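Long-range contacts in ubiquitin-like-specific protease 2 (Saccharomyces cerevisiae, PDB 5LNB), which removes SUMO from modified proteins as a cysteine protease of the peptidase C48 family, this chain being the part that holds its catalytic domain: residues A[205-210]-A[251-256]; A[122-127]-A[163-168]; A[19-24]-A[278-283]. All blocks are in the same frame, centred on the assembly; numbering follows the deposited sequence.

Interaction 1: A[205-210]-A[251-256]; sequences PVPQQP and MINKYF
Val206 lays its CG1 methyl over one face of the Phe256 ring, a CH-pi contact with the carbon 4.1 Å from the ring centroid and 18° off the normal. On the opposite face, also toward the rim, lies CD2 of Tyr255, the preceding residue, so the ring is sandwiched. A beta-branched valine suits this place, because it brings a methyl close to the backbone and can present it to a flat aromatic surface.

Most of the remaining apolar contacts involve two prolines, whose rigid rings offer hydrocarbon surface at little entropic cost. Pro207 crosses Phe256 at about a right angle and puts CG 3.5 Å from Phe256 CB. The first torsion of Phe256 (chi1 -74°) leaves CG anti to the carbonyl carbon, 3.8 Å from Pro207 CD. Ile252, one helical turn earlier, turns CG1 to Pro205 CG at 3.8 Å, while its CG2 branch rests 3.7 Å from Val206 CA; the branched side chain thus covers both the Pro205 ring and the loop backbone.

The polar link runs through a water. It accepts from Gln208 N at 2.8 Å and donates to Asn253 OD1 at 2.7 Å, so a short amide on the helix surface serves a loop N-H that it does not touch directly.

The contact joins the loop between strand 199-203 and helix 215-228 to the end of helix 245-255, within the catalytic domain. Helix 230-238 adds Trp237, which meets the Phe256 ring and packs on Val206, and Val236, which touches Ile252; Asn222 of helix 215-228 and Lys258 and Arg261 of helix 258-261 also lie against Pro207.

Interaction 2: A[122-127]-A[163-168]; sequences HWFSCI and TFDSLR
His122 and Asp165 meet tip to tip in a His-carboxylate hydrogen bond beside the antiparallel pairing of strands 122-129 and 159-164, near the end of the latter. With Cys215 packed against His122, the grouping is consistent with the active site of C48 cysteine peptidases.

Asp165 begins with CB, 3.8 Å from Phe124 CB. Its CG is anti to the backbone N (chi1 -177°) and lies at the edge of the imidazole, in its plane. OD1 takes the N-H of His122 NE2 at 2.9 Å on its syn side, nearly straight but about 30° out of the carboxylate plane. From above the opposite face, Leu167 N reaches Asp165 OD1 at 2.9 Å, closing an Asx turn, while OD2 binds His171 NE2. An acid suits this place because its two oxygens serve three donors; an alanine here would probably leave all three without this acceptor and His122 freer to turn.

Leu167 CD1 covers one imidazole face, 3.5 Å above the plane, and Phe124 CD2 the other. Farther along, Phe164 N donates to Ser125 O at 3.0 Å, and Ser125 N returns a weak bond to Phe164 O. That same carbonyl oxygen, Ser125 O, also sits 3.6 Å above the Phe164 ring.

Interaction 3: A[19-24]-A[278-283]; sequences FKPSLC and NYISYL
The Tyr279 ring is covered on both faces, by Leu283 CD1, one helical turn on, 3.5 Å above the plane, and on the opposite face by the backbone of Cys24, whose N lies 3.8 Å above it. Both sit toward the rim. Tyr279 CG is anti to the backbone N (chi1 179°), which starts the ring on its course against Ser22 and Cys24. Ser22 O approaches obliquely, 3.3 Å from Tyr279 CE2, and Cys24 CB lies 3.4 Å from Tyr279 OH. A tyrosine suits this partly exposed place, as its ring packs on the chain while its hydroxyl can meet solvent: a water donates to Ser22 O at 2.9 Å and makes a weak contact with the hydroxyl.

Nearer the helix backbone the packing is aliphatic. Tyr279 CB meets Leu23 CD1 at 4.0 Å. Pro21, after a cis peptide bond, sets CD 3.9 Å from Ile280 CG1, and its CG touches Leu283 CD1 as the two side chains slide past each other.

The contact fastens the N-terminal segment, just where strand 23-26 pairs with strand 32-35, to helix 264-285. Pro21 O is also bonded by Gln276 NE2 of that helix, and helix 289-294 packs on Pro21 through Tyr289, Val292 and Met293.

Interactions 1 and 2 are neighbours, both buried in the catalytic domain, with centres about 12 Å apart. They meet where the loop 205-210 runs beside 163-168: Gln209 N probably hydrogen-bonds to Ser166 O. Trp237 also joins them, meeting an aromatic ring in each. Their chemistry differs with place: interaction 2, between adjacent strands, relies on direct hydrogen bonds, whereas interaction 1, loop against helix, is apolar apart from its water bridge. Interaction 3 resembles interaction 1 in that respect but is only partly buried. Its centre lies about 32 Å from that of interaction 2, and it joins parts near the two ends of the modelled chain, enclosing both other contacts in sequence.

Interaction 1: A[205-210]-A[251-256]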
loop_
_atom_site.group_PDB
_atom_site.type_symbol
_atom_site.label_atom_id
_atom_site.label_comp_id
_atom_site.label_asym_id
_atom_site.label_seq_id
_atom_site.Cartn_x
_atom_site.Cartn_y
_atom_site.Cartn_z
ATOM N N PRO A 205 -11.323 -5.657 -9.138
ATOM C CA PRO A 205 -12.074 -6.453 -8.154
ATOM C C PRO A 205 -11.159 -7.166 -7.163
ATOM O O PRO A 205 -10.202 -7.843 -7.544
ATOM C CB PRO A 205 -12.846 -7.453 -9.026
ATOM C CG PRO A 205 -12.011 -7.589 -10.244
ATOM C CD PRO A 205 -11.392 -6.235 -10.489
ATOM N N VAL A 206 -11.478 -7.014 -5.882
ATOM C CA VAL A 206 -10.843 -7.741 -4.787
ATOM C C VAL A 206 -11.963 -8.267 -3.897
ATOM O O VAL A 206 -13.105 -7.806 -4.028
ATOM C CB VAL A 206 -9.883 -6.841 -3.993
ATOM C CG1 VAL A 206 -8.596 -6.576 -4.787
ATOM C CG2 VAL A 206 -10.588 -5.535 -3.598
ATOM N N PRO A 207 -11.709 -9.197 -2.976
ATOM C CA PRO A 207 -12.802 -9.682 -2.125
ATOM C C PRO A 207 -13.531 -8.506 -1.493
ATOM O O PRO A 207 -12.927 -7.504 -1.112
ATOM C CB PRO A 207 -12.093 -10.545 -1.074
ATOM C CG PRO A 207 -10.765 -10.902 -1.707
ATOM C CD PRO A 207 -10.399 -9.699 -2.530
ATOM N N GLN A 208 -14.846 -8.609 -1.433
ATOM C CA GLN A 208 -15.683 -7.554 -0.894
ATOM C C GLN A 208 -16.298 -8.007 0.421
ATOM O O GLN A 208 -16.769 -9.143 0.545
ATOM C CB GLN A 208 -16.777 -7.161 -1.890
ATOM C CG GLN A 208 -16.185 -6.628 -3.191
ATOM C CD GLN A 208 -17.217 -6.037 -4.107
ATOM O OE1 GLN A 208 -17.109 -4.875 -4.512
ATOM N NE2 GLN A 208 -18.232 -6.828 -4.451
ATOM N N GLN A 209 -16.277 -7.111 1.392
ATOM C CA GLN A 209 -16.842 -7.332 2.711
ATOM C C GLN A 209 -17.196 -5.955 3.256
ATOM O O GLN A 209 -16.334 -5.071 3.287
ATOM C CB GLN A 209 -15.843 -8.075 3.608
ATOM C CG GLN A 209 -16.472 -8.972 4.678
ATOM C CD GLN A 209 -17.017 -8.179 5.846
ATOM O OE1 GLN A 209 -16.528 -7.086 6.144
ATOM N NE2 GLN A 209 -18.042 -8.718 6.511
ATOM N N PRO A 210 -18.433 -5.731 3.692
ATOM C CA PRO A 210 -18.911 -4.364 3.942
ATOM C C PRO A 210 -18.467 -3.727 5.256
ATOM O O PRO A 210 -18.931 -2.622 5.551
ATOM C CB PRO A 210 -20.439 -4.531 3.907
ATOM C CG PRO A 210 -20.678 -5.934 4.319
ATOM C CD PRO A 210 -19.500 -6.737 3.840
ATOM N N MET A 251 -13.587 -16.469 -9.051
ATOM C CA MET A 251 -12.179 -16.388 -9.428
ATOM C C MET A 251 -11.434 -15.389 -8.547
ATOM O O MET A 251 -10.360 -15.696 -8.019
ATOM C CB MET A 251 -12.065 -16.020 -10.912
ATOM C CG MET A 251 -10.676 -15.544 -11.375
ATOM S SD MET A 251 -10.594 -15.287 -13.178
ATOM C CE MET A 251 -11.870 -14.050 -13.423
ATOM N N ILE A 252 -12.001 -14.192 -8.362
ATOM C CA ILE A 252 -11.355 -13.174 -7.536
ATOM C C ILE A 252 -11.276 -13.623 -6.080
ATOM O O ILE A 252 -10.270 -13.397 -5.398
ATOM C CB ILE A 252 -12.094 -11.829 -7.672
ATOM C CG1 ILE A 252 -11.833 -11.214 -9.047
ATOM C CG2 ILE A 252 -11.693 -10.872 -6.545
ATOM C CD1 ILE A 252 -10.368 -11.000 -9.349
ATOM N N ASN A 253 -12.331 -14.261 -5.577
ATOM C CA ASN A 253 -12.317 -14.681 -4.181
ATOM C C ASN A 253 -11.254 -15.741 -3.932
ATOM O O ASN A 253 -10.597 -15.738 -2.883
ATOM C CB ASN A 253 -13.694 -15.191 -3.776
ATOM C CG ASN A 253 -14.691 -14.075 -3.617
ATOM O OD1 ASN A 253 -14.308 -12.922 -3.434
ATOM N ND2 ASN A 253 -15.981 -14.408 -3.678
ATOM N N LYS A 254 -11.067 -16.658 -4.885
ATOM C CA LYS A 254 -10.057 -17.694 -4.716
ATOM C C LYS A 254 -8.654 -17.108 -4.830
ATOM O O LYS A 254 -7.793 -17.359 -3.979
ATOM C CB LYS A 254 -10.271 -18.800 -5.750
ATOM C CG LYS A 254 -9.341 -19.994 -5.601
ATOM C CD LYS A 254 -9.819 -21.159 -6.462
ATOM C CE LYS A 254 -8.815 -22.307 -6.473
ATOM N NZ LYS A 254 -7.527 -21.924 -7.126
ATOM N N TYR A 255 -8.420 -16.297 -5.868
ATOM C CA TYR A 255 -7.092 -15.743 -6.098
ATOM C C TYR A 255 -6.586 -14.975 -4.885
ATOM O O TYR A 255 -5.411 -15.089 -4.523
ATOM C CB TYR A 255 -7.096 -14.830 -7.328
ATOM C CG TYR A 255 -5.699 -14.425 -7.747
ATOM C CD1 TYR A 255 -4.879 -15.311 -8.430
ATOM C CD2 TYR A 255 -5.186 -13.164 -7.436
ATOM C CE1 TYR A 255 -3.589 -14.957 -8.801
ATOM C CE2 TYR A 255 -3.884 -12.794 -7.805
ATOM C CZ TYR A 255 -3.099 -13.698 -8.486
ATOM O OH TYR A 255 -1.824 -13.357 -8.867
ATOM N N PHE A 256 -7.458 -14.180 -4.249
ATOM C CA PHE A 256 -7.095 -13.338 -3.116
ATOM C C PHE A 256 -7.373 -13.997 -1.762
ATOM O O PHE A 256 -7.411 -13.292 -0.743
ATOM C CB PHE A 256 -7.825 -11.993 -3.192
ATOM C CG PHE A 256 -7.284 -11.065 -4.244
ATOM C CD1 PHE A 256 -6.196 -10.239 -3.975
ATOM C CD2 PHE A 256 -7.864 -11.016 -5.510
ATOM C CE1 PHE A 256 -5.692 -9.380 -4.949
ATOM C CE2 PHE A 256 -7.365 -10.161 -6.489
ATOM C CZ PHE A 256 -6.273 -9.337 -6.205
HETATM O O HOH W 1 -15.903 -11.083 -2.292
#

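Interaction 2: A[122-127]-A[163-168]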
loop_
_atom_site.group_PDB
_atom_site.type_symbol
_atom_site.label_atom_id
_atom_site.label_comp_id
_atom_site.label_asym_id
_atom_site.label_seq_id
_atom_site.Cartn_x
_atom_site.Cartn_y
_atom_site.Cartn_z
ATOM N N HIS A 122 -11.987 5.355 5.899
ATOM C CA HIS A 122 -12.153 4.339 4.872
ATOM C C HIS A 122 -10.817 4.161 4.166
ATOM O O HIS A 122 -10.336 5.087 3.507
ATOM C CB HIS A 122 -13.245 4.743 3.880
ATOM C CG HIS A 122 -13.390 3.807 2.715
ATOM N ND1 HIS A 122 -14.134 4.123 1.596
ATOM C CD2 HIS A 122 -12.900 2.560 2.501
ATOM C CE1 HIS A 122 -14.089 3.117 0.739
ATOM N NE2 HIS A 122 -13.347 2.156 1.264
ATOM N N TRP A 123 -10.228 2.972 4.304
ATOM C CA TRP A 123 -8.999 2.609 3.612
ATOM C C TRP A 123 -9.301 1.965 2.263
ATOM O O TRP A 123 -10.143 1.067 2.166
ATOM C CB TRP A 123 -8.178 1.618 4.438
ATOM C CG TRP A 123 -7.368 2.176 5.574
ATOM C CD1 TRP A 123 -7.616 2.020 6.916
ATOM C CD2 TRP A 123 -6.147 2.922 5.475
ATOM N NE1 TRP A 123 -6.637 2.653 7.656
ATOM C CE2 TRP A 123 -5.722 3.208 6.795
ATOM C CE3 TRP A 123 -5.382 3.395 4.400
ATOM C CZ2 TRP A 123 -4.559 3.936 7.067
ATOM C CZ3 TRP A 123 -4.234 4.118 4.666
ATOM C CH2 TRP A 123 -3.832 4.383 5.995
ATOM N N PHE A 124 -8.598 2.411 1.229
ATOM C CA PHE A 124 -8.454 1.639 0.000
ATOM C C PHE A 124 -7.097 2.016 -0.584
ATOM O O PHE A 124 -6.314 2.725 0.055
ATOM C CB PHE A 124 -9.650 1.853 -0.949
ATOM C CG PHE A 124 -9.798 3.263 -1.469
ATOM C CD1 PHE A 124 -9.267 3.625 -2.701
ATOM C CD2 PHE A 124 -10.502 4.214 -0.746
ATOM C CE1 PHE A 124 -9.414 4.919 -3.192
ATOM C CE2 PHE A 124 -10.656 5.514 -1.233
ATOM C CZ PHE A 124 -10.109 5.866 -2.453
ATOM N N SER A 125 -6.790 1.527 -1.784
ATOM C CA SER A 125 -5.440 1.719 -2.301
ATOM C C SER A 125 -5.436 1.696 -3.825
ATOM O O SER A 125 -6.344 1.162 -4.466
ATOM C CB SER A 125 -4.494 0.648 -1.748
ATOM O OG SER A 125 -3.168 0.830 -2.204
ATOM N N CYS A 126 -4.389 2.270 -4.406
ATOM C CA CYS A 126 -4.162 2.096 -5.829
ATOM C C CYS A 126 -2.686 1.807 -6.075
ATOM O O CYS A 126 -1.837 2.010 -5.209
ATOM C CB CYS A 126 -4.625 3.315 -6.635
ATOM S SG CYS A 126 -3.667 4.768 -6.362
ATOM N N ILE A 127 -2.407 1.287 -7.262
ATOM C CA ILE A 127 -1.060 0.993 -7.724
ATOM C C ILE A 127 -0.958 1.538 -9.143
ATOM O O ILE A 127 -1.762 1.169 -10.012
ATOM C CB ILE A 127 -0.744 -0.512 -7.688
ATOM C CG1 ILE A 127 -0.828 -1.037 -6.263
ATOM C CG2 ILE A 127 0.639 -0.789 -8.285
ATOM C CD1 ILE A 127 -0.478 -2.527 -6.115
ATOM N N THR A 163 -7.018 0.551 -8.925
ATOM C CA THR A 163 -7.671 0.978 -7.689
ATOM C C THR A 163 -8.548 -0.149 -7.154
ATOM O O THR A 163 -9.405 -0.672 -7.881
ATOM C CB THR A 163 -8.525 2.228 -7.935
ATOM O OG1 THR A 163 -7.758 3.194 -8.658
ATOM C CG2 THR A 163 -8.984 2.850 -6.620
ATOM N N PHE A 164 -8.355 -0.514 -5.883
ATOM C CA PHE A 164 -9.054 -1.663 -5.317
ATOM C C PHE A 164 -9.540 -1.352 -3.905
ATOM O O PHE A 164 -8.822 -0.753 -3.097
ATOM C CB PHE A 164 -8.168 -2.923 -5.330
ATOM C CG PHE A 164 -6.720 -2.664 -4.978
ATOM C CD1 PHE A 164 -6.237 -2.943 -3.698
ATOM C CD2 PHE A 164 -5.842 -2.135 -5.922
ATOM C CE1 PHE A 164 -4.909 -2.711 -3.370
ATOM C CE2 PHE A 164 -4.513 -1.889 -5.595
ATOM C CZ PHE A 164 -4.043 -2.184 -4.317
ATOM N N ASP A 165 -10.777 -1.759 -3.628
ATOM C CA ASP A 165 -11.498 -1.360 -2.428
ATOM C C ASP A 165 -12.363 -2.534 -1.994
ATOM O O ASP A 165 -13.105 -3.084 -2.809
ATOM C CB ASP A 165 -12.365 -0.126 -2.718
ATOM C CG ASP A 165 -13.105 0.393 -1.496
ATOM O OD1 ASP A 165 -12.934 -0.147 -0.379
ATOM O OD2 ASP A 165 -13.862 1.371 -1.661
ATOM N N SER A 166 -12.265 -2.914 -0.721
ATOM C CA SER A 166 -13.095 -3.996 -0.218
ATOM C C SER A 166 -14.554 -3.586 -0.090
ATOM O O SER A 166 -15.419 -4.462 -0.017
ATOM C CB SER A 166 -12.566 -4.499 1.129
ATOM O OG SER A 166 -12.420 -3.427 2.041
ATOM N N LEU A 167 -14.855 -2.288 -0.060
ATOM C CA LEU A 167 -16.245 -1.849 -0.120
ATOM C C LEU A 167 -16.704 -1.761 -1.576
ATOM O O LEU A 167 -15.896 -1.723 -2.511
ATOM C CB LEU A 167 -16.429 -0.501 0.582
ATOM C CG LEU A 167 -15.995 -0.481 2.058
ATOM C CD1 LEU A 167 -16.276 0.867 2.716
ATOM C CD2 LEU A 167 -16.650 -1.624 2.858
ATOM N N ARG A 168 -18.025 -1.731 -1.765
ATOM C CA ARG A 168 -18.603 -1.727 -3.110
ATOM C C ARG A 168 -18.699 -0.286 -3.617
ATOM O O ARG A 168 -19.766 0.330 -3.668
ATOM C CB ARG A 168 -19.955 -2.434 -3.104
ATOM C CG ARG A 168 -19.832 -3.948 -2.906
ATOM C CD ARG A 168 -21.185 -4.623 -2.776
ATOM N NE ARG A 168 -21.991 -4.444 -3.981
ATOM C CZ ARG A 168 -22.249 -5.403 -4.866
ATOM N NH1 ARG A 168 -21.771 -6.628 -4.683
ATOM N NH2 ARG A 168 -22.996 -5.140 -5.931
HETATM O O HOH W 2 -10.169 -1.683 1.200
#

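Interaction 3: A[19-24]-A[278-283]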
loop_
_atom_site.group_PDB
_atom_site.type_symbol
_atom_site.label_atom_id
_atom_site.label_comp_id
_atom_site.label_asym_id
_atom_site.label_seq_id
_atom_site.Cartn_x
_atom_site.Cartn_y
_atom_site.Cartn_z
ATOM N N PHE A 19 2.545 -4.890 24.960
ATOM C CA PHE A 19 3.360 -4.871 23.744
ATOM C C PHE A 19 4.507 -3.895 24.004
ATOM O O PHE A 19 4.596 -2.824 23.402
ATOM C CB PHE A 19 2.538 -4.467 22.529
ATOM C CG PHE A 19 3.239 -4.683 21.214
ATOM C CD1 PHE A 19 3.290 -5.941 20.637
ATOM C CD2 PHE A 19 3.822 -3.623 20.538
ATOM C CE1 PHE A 19 3.921 -6.142 19.421
ATOM C CE2 PHE A 19 4.455 -3.816 19.316
ATOM C CZ PHE A 19 4.507 -5.077 18.759
ATOM N N LYS A 20 5.388 -4.285 24.925
ATOM C CA LYS A 20 6.348 -3.403 25.532
ATOM C C LYS A 20 7.620 -4.213 25.768
ATOM O O LYS A 20 7.553 -5.299 26.367
ATOM C CB LYS A 20 5.798 -2.848 26.850
ATOM C CG LYS A 20 6.360 -1.514 27.276
ATOM C CD LYS A 20 5.778 -1.105 28.627
ATOM C CE LYS A 20 6.769 -0.283 29.452
ATOM N NZ LYS A 20 6.241 0.023 30.817
ATOM N N PRO A 21 8.784 -3.738 25.303
ATOM C CA PRO A 21 8.951 -2.453 24.613
ATOM C C PRO A 21 8.314 -2.403 23.220
ATOM O O PRO A 21 7.891 -3.422 22.662
ATOM C CB PRO A 21 10.468 -2.317 24.508
ATOM C CG PRO A 21 10.963 -3.725 24.481
ATOM C CD PRO A 21 10.050 -4.488 25.389
ATOM N N SER A 22 8.247 -1.201 22.659
ATOM C CA SER A 22 7.742 -1.060 21.305
ATOM C C SER A 22 8.663 -1.775 20.325
ATOM O O SER A 22 9.884 -1.799 20.496
ATOM C CB SER A 22 7.621 0.416 20.937
ATOM O OG SER A 22 6.849 1.105 21.900
ATOM N N LEU A 23 8.068 -2.374 19.300
ATOM C CA LEU A 23 8.854 -2.979 18.237
ATOM C C LEU A 23 9.592 -1.904 17.449
ATOM O O LEU A 23 8.999 -0.914 17.010
ATOM C CB LEU A 23 7.958 -3.788 17.302
ATOM C CG LEU A 23 8.596 -4.255 15.994
ATOM C CD1 LEU A 23 9.807 -5.152 16.264
ATOM C CD2 LEU A 23 7.553 -4.955 15.138
ATOM N N CYS A 24 10.890 -2.103 17.271
ATOM C CA CYS A 24 11.709 -1.268 16.406
ATOM C C CYS A 24 12.258 -2.173 15.310
ATOM O O CYS A 24 13.071 -3.062 15.580
ATOM C CB CYS A 24 12.828 -0.596 17.200
ATOM S SG CYS A 24 13.748 0.595 16.248
ATOM N N ASN A 278 11.361 -11.471 18.881
ATOM C CA ASN A 278 12.739 -11.544 18.410
ATOM C C ASN A 278 13.510 -10.279 18.773
ATOM O O ASN A 278 14.671 -10.351 19.187
ATOM C CB ASN A 278 12.768 -11.794 16.905
ATOM C CG ASN A 278 12.105 -13.102 16.527
ATOM O OD1 ASN A 278 11.978 -14.005 17.350
ATOM N ND2 ASN A 278 11.679 -13.208 15.275
ATOM N N TYR A 279 12.873 -9.113 18.637
ATOM C CA TYR A 279 13.513 -7.859 19.027
ATOM C C TYR A 279 13.912 -7.881 20.498
ATOM O O TYR A 279 15.029 -7.489 20.857
ATOM C CB TYR A 279 12.571 -6.693 18.734
ATOM C CG TYR A 279 13.084 -5.320 19.106
ATOM C CD1 TYR A 279 14.266 -4.818 18.561
ATOM C CD2 TYR A 279 12.364 -4.504 19.976
ATOM C CE1 TYR A 279 14.732 -3.549 18.894
ATOM C CE2 TYR A 279 12.812 -3.236 20.309
ATOM C CZ TYR A 279 13.993 -2.763 19.764
ATOM O OH TYR A 279 14.441 -1.505 20.099
ATOM N N ILE A 280 13.006 -8.332 21.368
ATOM C CA ILE A 280 13.344 -8.451 22.782
ATOM C C ILE A 280 14.549 -9.366 22.963
ATOM O O ILE A 280 15.468 -9.064 23.736
ATOM C CB ILE A 280 12.138 -8.953 23.594
ATOM C CG1 ILE A 280 11.061 -7.870 23.683
ATOM C CG2 ILE A 280 12.580 -9.382 24.988
ATOM C CD1 ILE A 280 9.752 -8.379 24.262
ATOM N N SER A 281 14.551 -10.513 22.278
ATOM C CA SER A 281 15.711 -11.392 22.372
ATOM C C SER A 281 16.972 -10.656 21.958
ATOM O O SER A 281 18.001 -10.738 22.639
ATOM C CB SER A 281 15.518 -12.636 21.516
ATOM O OG SER A 281 14.508 -13.455 22.065
ATOM N N TYR A 282 16.906 -9.910 20.856
ATOM C CA TYR A 282 18.050 -9.106 20.456
ATOM C C TYR A 282 18.458 -8.147 21.570
ATOM O O TYR A 282 19.634 -8.063 21.928
ATOM C CB TYR A 282 17.738 -8.346 19.165
ATOM C CG TYR A 282 18.714 -7.227 18.910
ATOM C CD1 TYR A 282 20.011 -7.495 18.488
ATOM C CD2 TYR A 282 18.351 -5.902 19.118
ATOM C CE1 TYR A 282 20.916 -6.475 18.265
ATOM C CE2 TYR A 282 19.254 -4.869 18.897
ATOM C CZ TYR A 282 20.536 -5.162 18.471
ATOM O OH TYR A 282 21.446 -4.142 18.249
ATOM N N LEU A 283 17.494 -7.415 22.139
ATOM C CA LEU A 283 17.831 -6.437 23.171
ATOM C C LEU A 283 18.479 -7.104 24.373
ATOM O O LEU A 283 19.416 -6.558 24.967
ATOM C CB LEU A 283 16.586 -5.658 23.607
ATOM C CG LEU A 283 15.996 -4.642 22.622
ATOM C CD1 LEU A 283 14.709 -4.023 23.164
ATOM C CD2 LEU A 283 16.999 -3.565 22.266
HETATM O O HOH W 3 11.755 0.070 21.653
#